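VP4 protein (Tellina virus 1, PDB 3P06) is a viral serine protease, caught here as an intramolecular acyl-enzyme, that probably cleaves the polyprotein into its final products and processes the capsid precursor pre-VP2. Local coordinates at residues K162-T165 against L166-R170; Q83-A86 against T87-L90. All coordinates share one frame; numbering follows the deposited sequence.

Interaction 1 (K162-T165 against L166-R170); sequences KVVT and LEQLR
T165 and Q168 meet with their side chains crossing at roughly a right angle where the loop after strand 161-162 turns into helix 166-173. The hydroxyl of T165 reaches over the first turn: with chi1 at 70°, OG1 sits between the backbone N and the carbonyl carbon, from where it accepts the N-H of Q168 at 3.0 Å. Q168 turns its CG away from its own carbonyl carbon, and the chain then runs extended back past the threonine, CG lying 3.5 Å from T165 OG1, to bring the amide oxygen to the preceding backbone. There OE1 takes two N-H groups. V164 N, at 2.7 Å from Q168 OE1, arrives nearly along the C=O axis, whereas T165 N, at 3.1 Å from the same oxygen, comes from above the carbonyl plane, 62° out of it.

This exchange is a capping box with T165 as N-cap. Threonine suits the position because its short hydroxyl reaches an amide that has no earlier helical carbonyl to bond to; glutamine supplies, on a chain long enough to reach back, one oxygen that holds the backbone before the helix against its first turn. L169 N donates to T165 O at 3.0 Å, in the carbonyl plane, an i to i+4 bond of that turn.

Beside the capping box, V163 and L169 cross obliquely, with V163 CG2 4.2 Å from L169 CD1. Branched V163 fits the extended backbone, and its CG1 rests against L169 CA. Both leucines turn their hydrocarbon chains to helix 104-111, where L166 meets C108 and L169 meets A105 and A109. On the outer side of the helix, E167 OE1 approaches the guanidinium edge of R170 in plane, forming a salt bridge 3.5 Å from NH1.

Interaction 2 (Q83-A86 against T87-L90); sequences QATA and TSIL
T85 OG1 is gripped from two directions at the end of a hairpin: it shares a hydrogen bond of 2.7 Å with S88 OG, and accepts the N-H of T87 in a longer bond of 3.3 Å. Both hydroxyls of the short bond stand between their own backbone N and carbonyl carbon, chi1 66° for T85 and 70° for S88, which brings the two oxygens together across the turn. Small hydroxyl residues suit these places, since each hydroxyl can both donate and accept a hydrogen bond close to the backbone.

Further along the strands from the turn, T85 N donates to S88 O at 2.8 Å, in the carbonyl plane, and L90 N donates to Q83 O at 2.9 Å from 33° off the plane of the Q83 carbonyl. Between these bonds A84 and I89 form an antiparallel non-hydrogen-bonded pair of the beta hairpin, A84 CB lying 4.1 Å from I89 CG2. The small alanine and branched isoleucine are buried on this face, where I89 meets M28 and V30 of strand 21-31. On the other face Q83 and L90 run alongside each other in the same direction, and L90 CD2 sits over the glutamine amide, almost straight above Q83 CD at 3.7 Å. Packing this way uses the amide's flat side, not its N-H or C=O edge, so the hairpin pairs apolar contacts with a hydroxyl network at its turn.

In the fold
The two contacts follow one another along the chain, interaction 2 first, with centres 24 Å apart and nearest atoms about 15 Å apart, so they do not touch. Interaction 2 is the hairpin of strands 83-84 and 88-92, the two inner strands of a four-stranded antiparallel sheet flanked by 2-6 and 183-184. Interaction 1 starts helix 166-173, which packs on helix 104-111, just after the predicted nucleophile S102; the side chain of L169 is about 11 Å from that of S102. Both belong to the peptidase S50 (VP4) part of the polyprotein, one closing a sheet hairpin and the other beginning a helix nearer the probable active site.

Interaction 1 (K162-T165 against L166-R170)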
ATOM      1  N   LYS A 162       4.913 -12.423  10.062  1.00 26.32           N
ATOM      2  CA  LYS A 162       6.293 -12.287   9.537  1.00 26.74           C
ATOM      3  C   LYS A 162       6.515 -12.903   8.153  1.00 27.76           C
ATOM      4  O   LYS A 162       6.286 -14.087   7.971  1.00 28.82           O
ATOM      5  CB  LYS A 162       7.323 -12.844  10.536  1.00 27.59           C
ATOM      6  CG  LYS A 162       8.778 -12.605  10.059  1.00 31.36           C
ATOM      7  CD  LYS A 162       9.858 -12.721  11.163  1.00 33.99           C
ATOM      8  CE  LYS A 162      11.185 -12.205  10.594  1.00 37.79           C
ATOM      9  NZ  LYS A 162      12.310 -12.203  11.545  1.00 39.72           N
ATOM     10  N   VAL A 163       6.981 -12.107   7.183  1.00 27.22           N
ATOM     11  CA  VAL A 163       7.363 -12.603   5.889  1.00 28.56           C
ATOM     12  C   VAL A 163       8.700 -11.999   5.492  1.00 30.06           C
ATOM     13  O   VAL A 163       8.938 -10.811   5.676  1.00 28.59           O
ATOM     14  CB  VAL A 163       6.331 -12.280   4.725  1.00 28.76           C
ATOM     15  CG1 VAL A 163       5.038 -13.070   4.885  1.00 29.91           C
ATOM     16  CG2 VAL A 163       5.996 -10.805   4.649  1.00 27.35           C
ATOM     17  N   VAL A 164       9.551 -12.822   4.888  1.00 31.47           N
ATOM     18  CA  VAL A 164      10.873 -12.375   4.546  1.00 33.09           C
ATOM     19  C   VAL A 164      11.067 -12.301   3.027  1.00 33.98           C
ATOM     20  O   VAL A 164      11.694 -11.375   2.531  1.00 35.14           O
ATOM     21  CB  VAL A 164      11.940 -13.260   5.241  1.00 35.18           C
ATOM     22  CG1 VAL A 164      13.343 -12.774   4.871  1.00 37.52           C
ATOM     23  CG2 VAL A 164      11.756 -13.174   6.771  1.00 33.10           C
ATOM     24  N   THR A 165      10.527 -13.256   2.290  1.00 34.79           N
ATOM     25  CA  THR A 165      10.734 -13.302   0.837  1.00 36.02           C
ATOM     26  C   THR A 165       9.429 -12.929   0.092  1.00 33.90           C
ATOM     27  O   THR A 165       8.353 -13.070   0.627  1.00 31.09           O
ATOM     28  CB  THR A 165      11.237 -14.702   0.319  1.00 37.62           C
ATOM     29  OG1 THR A 165      10.178 -15.645   0.441  1.00 39.65           O
ATOM     30  CG2 THR A 165      12.478 -15.231   1.102  1.00 41.39           C
ATOM     31  N   LEU A 166       9.560 -12.452  -1.138  1.00 35.19           N
ATOM     32  CA  LEU A 166       8.388 -12.149  -1.968  1.00 35.22           C
ATOM     33  C   LEU A 166       7.574 -13.457  -2.151  1.00 35.11           C
ATOM     34  O   LEU A 166       6.334 -13.431  -2.092  1.00 33.48           O
ATOM     35  CB  LEU A 166       8.835 -11.586  -3.321  1.00 37.01           C
ATOM     36  CG  LEU A 166       9.204 -10.109  -3.385  1.00 37.26           C
ATOM     37  CD1 LEU A 166       9.239  -9.737  -4.870  1.00 38.63           C
ATOM     38  CD2 LEU A 166       8.166  -9.273  -2.620  1.00 32.09           C
ATOM     39  N   GLU A 167       8.265 -14.592  -2.298  1.00 35.30           N
ATOM     40  CA  GLU A 167       7.557 -15.876  -2.352  1.00 37.34           C
ATOM     41  C   GLU A 167       6.671 -16.150  -1.106  1.00 34.09           C
ATOM     42  O   GLU A 167       5.501 -16.566  -1.246  1.00 31.98           O
ATOM     43  CB  GLU A 167       8.497 -17.059  -2.662  1.00 41.19           C
ATOM     44  CG  GLU A 167       7.752 -18.343  -2.987  1.00 49.26           C
ATOM     45  CD  GLU A 167       6.488 -18.102  -3.874  1.00 60.89           C
ATOM     46  OE1 GLU A 167       6.559 -17.396  -4.940  1.00 63.75           O
ATOM     47  OE2 GLU A 167       5.402 -18.617  -3.490  1.00 65.37           O
ATOM     48  N   GLN A 168       7.200 -15.887   0.091  1.00 32.18           N
ATOM     49  CA  GLN A 168       6.365 -16.026   1.315  1.00 31.94           C
ATOM     50  C   GLN A 168       5.193 -15.049   1.366  1.00 29.67           C
ATOM     51  O   GLN A 168       4.099 -15.414   1.786  1.00 29.85           O
ATOM     52  CB  GLN A 168       7.151 -15.834   2.587  1.00 30.83           C
ATOM     53  CG  GLN A 168       8.072 -16.993   2.889  1.00 36.16           C
ATOM     54  CD  GLN A 168       9.184 -16.548   3.803  1.00 36.56           C
ATOM     55  OE1 GLN A 168       9.245 -15.372   4.222  1.00 39.00           O
ATOM     56  NE2 GLN A 168      10.068 -17.454   4.115  1.00 39.24           N
ATOM     57  N   LEU A 169       5.430 -13.813   0.938  1.00 28.27           N
ATOM     58  CA  LEU A 169       4.392 -12.808   0.960  1.00 27.46           C
ATOM     59  C   LEU A 169       3.257 -13.229  -0.004  1.00 28.16           C
ATOM     60  O   LEU A 169       2.067 -13.105   0.335  1.00 26.47           O
ATOM     61  CB  LEU A 169       4.995 -11.458   0.545  1.00 26.85           C
ATOM     62  CG  LEU A 169       4.005 -10.315   0.348  1.00 27.08           C
ATOM     63  CD1 LEU A 169       3.241  -9.996   1.590  1.00 26.27           C
ATOM     64  CD2 LEU A 169       4.716  -9.100  -0.157  1.00 30.00           C
ATOM     65  N   ARG A 170       3.619 -13.725  -1.203  1.00 29.67           N
ATOM     66  CA  ARG A 170       2.585 -14.255  -2.136  1.00 32.45           C
ATOM     67  C   ARG A 170       1.692 -15.345  -1.541  1.00 33.11           C
ATOM     68  O   ARG A 170       0.485 -15.359  -1.798  1.00 33.99           O
ATOM     69  CB  ARG A 170       3.182 -14.767  -3.456  1.00 33.17           C
ATOM     70  CG  ARG A 170       3.829 -13.664  -4.212  1.00 34.12           C
ATOM     71  CD  ARG A 170       4.261 -14.112  -5.578  1.00 39.74           C
ATOM     72  NE  ARG A 170       5.017 -13.014  -6.163  1.00 42.34           N
ATOM     73  CZ  ARG A 170       6.338 -13.010  -6.346  1.00 40.65           C
ATOM     74  NH1 ARG A 170       7.074 -14.084  -6.033  1.00 36.98           N
ATOM     75  NH2 ARG A 170       6.903 -11.929  -6.890  1.00 38.86           N
TER

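Interaction 2 (Q83-A86 against T87-L90)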
ATOM      1  N   GLN A  83     -11.619   3.882   2.961  1.00 13.99           N
ATOM      2  CA  GLN A  83     -12.455   2.695   3.183  1.00 15.20           C
ATOM      3  C   GLN A  83     -12.055   1.646   2.216  1.00 14.26           C
ATOM      4  O   GLN A  83     -11.707   1.984   1.085  1.00 15.34           O
ATOM      5  CB  GLN A  83     -13.983   2.906   2.983  1.00 15.43           C
ATOM      6  CG  GLN A  83     -14.562   3.863   3.965  1.00 21.20           C
ATOM      7  CD  GLN A  83     -16.065   4.065   3.801  1.00 31.12           C
ATOM      8  OE1 GLN A  83     -16.723   3.391   3.020  1.00 26.70           O
ATOM      9  NE2 GLN A  83     -16.607   4.991   4.576  1.00 33.50           N
ATOM     10  N   ALA A  84     -12.094   0.388   2.640  1.00 13.30           N
ATOM     11  CA  ALA A  84     -11.853  -0.723   1.714  1.00 15.15           C
ATOM     12  C   ALA A  84     -12.742  -1.912   2.019  1.00 16.43           C
ATOM     13  O   ALA A  84     -13.074  -2.170   3.213  1.00 17.45           O
ATOM     14  CB  ALA A  84     -10.341  -1.145   1.733  1.00 13.88           C
ATOM     15  N   THR A  85     -13.124  -2.637   0.962  1.00 17.41           N
ATOM     16  CA  THR A  85     -13.828  -3.892   1.113  1.00 20.56           C
ATOM     17  C   THR A  85     -13.046  -4.903   0.270  1.00 21.12           C
ATOM     18  O   THR A  85     -12.048  -4.524  -0.348  1.00 20.63           O
ATOM     19  CB  THR A  85     -15.338  -3.838   0.627  1.00 21.34           C
ATOM     20  OG1 THR A  85     -15.393  -3.636  -0.809  1.00 20.97           O
ATOM     21  CG2 THR A  85     -16.148  -2.716   1.366  1.00 21.20           C
ATOM     22  N   ALA A  86     -13.497  -6.157   0.230  1.00 21.65           N
ATOM     23  CA  ALA A  86     -12.896  -7.160  -0.695  1.00 22.19           C
ATOM     24  C   ALA A  86     -12.823  -6.710  -2.179  1.00 22.28           C
ATOM     25  O   ALA A  86     -11.919  -7.136  -2.936  1.00 22.24           O
ATOM     26  CB  ALA A  86     -13.604  -8.503  -0.547  1.00 22.72           C
ATOM     27  N   THR A  87     -13.714  -5.800  -2.592  1.00 22.02           N
ATOM     28  CA  THR A  87     -13.793  -5.463  -4.016  1.00 22.23           C
ATOM     29  C   THR A  87     -13.973  -3.992  -4.335  1.00 21.42           C
ATOM     30  O   THR A  87     -14.194  -3.619  -5.507  1.00 21.47           O
ATOM     31  CB  THR A  87     -14.989  -6.237  -4.748  1.00 24.97           C
ATOM     32  OG1 THR A  87     -16.228  -5.818  -4.161  1.00 26.92           O
ATOM     33  CG2 THR A  87     -14.849  -7.718  -4.591  1.00 25.33           C
ATOM     34  N   SER A  88     -13.880  -3.134  -3.331  1.00 20.98           N
ATOM     35  CA  SER A  88     -13.995  -1.707  -3.609  1.00 21.27           C
ATOM     36  C   SER A  88     -13.195  -0.867  -2.652  1.00 19.05           C
ATOM     37  O   SER A  88     -12.866  -1.323  -1.517  1.00 18.47           O
ATOM     38  CB  SER A  88     -15.489  -1.299  -3.557  1.00 22.28           C
ATOM     39  OG  SER A  88     -15.868  -1.393  -2.213  1.00 28.91           O
ATOM     40  N   ILE A  89     -12.891   0.361  -3.072  1.00 16.47           N
ATOM     41  CA  ILE A  89     -12.282   1.280  -2.156  1.00 16.77           C
ATOM     42  C   ILE A  89     -12.920   2.635  -2.260  1.00 17.39           C
ATOM     43  O   ILE A  89     -13.513   2.960  -3.265  1.00 18.07           O
ATOM     44  CB  ILE A  89     -10.746   1.479  -2.457  1.00 16.33           C
ATOM     45  CG1 ILE A  89     -10.532   1.898  -3.942  1.00 18.18           C
ATOM     46  CG2 ILE A  89     -10.038   0.202  -2.137  1.00 15.38           C
ATOM     47  CD1 ILE A  89      -9.064   1.934  -4.399  1.00 18.51           C
ATOM     48  N   LEU A  90     -12.720   3.454  -1.256  1.00 16.50           N
ATOM     49  CA  LEU A  90     -13.144   4.800  -1.333  1.00 17.91           C
ATOM     50  C   LEU A  90     -11.858   5.671  -1.258  1.00 18.46           C
ATOM     51  O   LEU A  90     -11.115   5.635  -0.264  1.00 16.18           O
ATOM     52  CB  LEU A  90     -14.086   5.083  -0.190  1.00 17.96           C
ATOM     53  CG  LEU A  90     -14.674   6.500  -0.041  1.00 22.12           C
ATOM     54  CD1 LEU A  90     -15.276   6.970  -1.317  1.00 28.02           C
ATOM     55  CD2 LEU A  90     -15.826   6.457   0.955  1.00 27.08           C
TER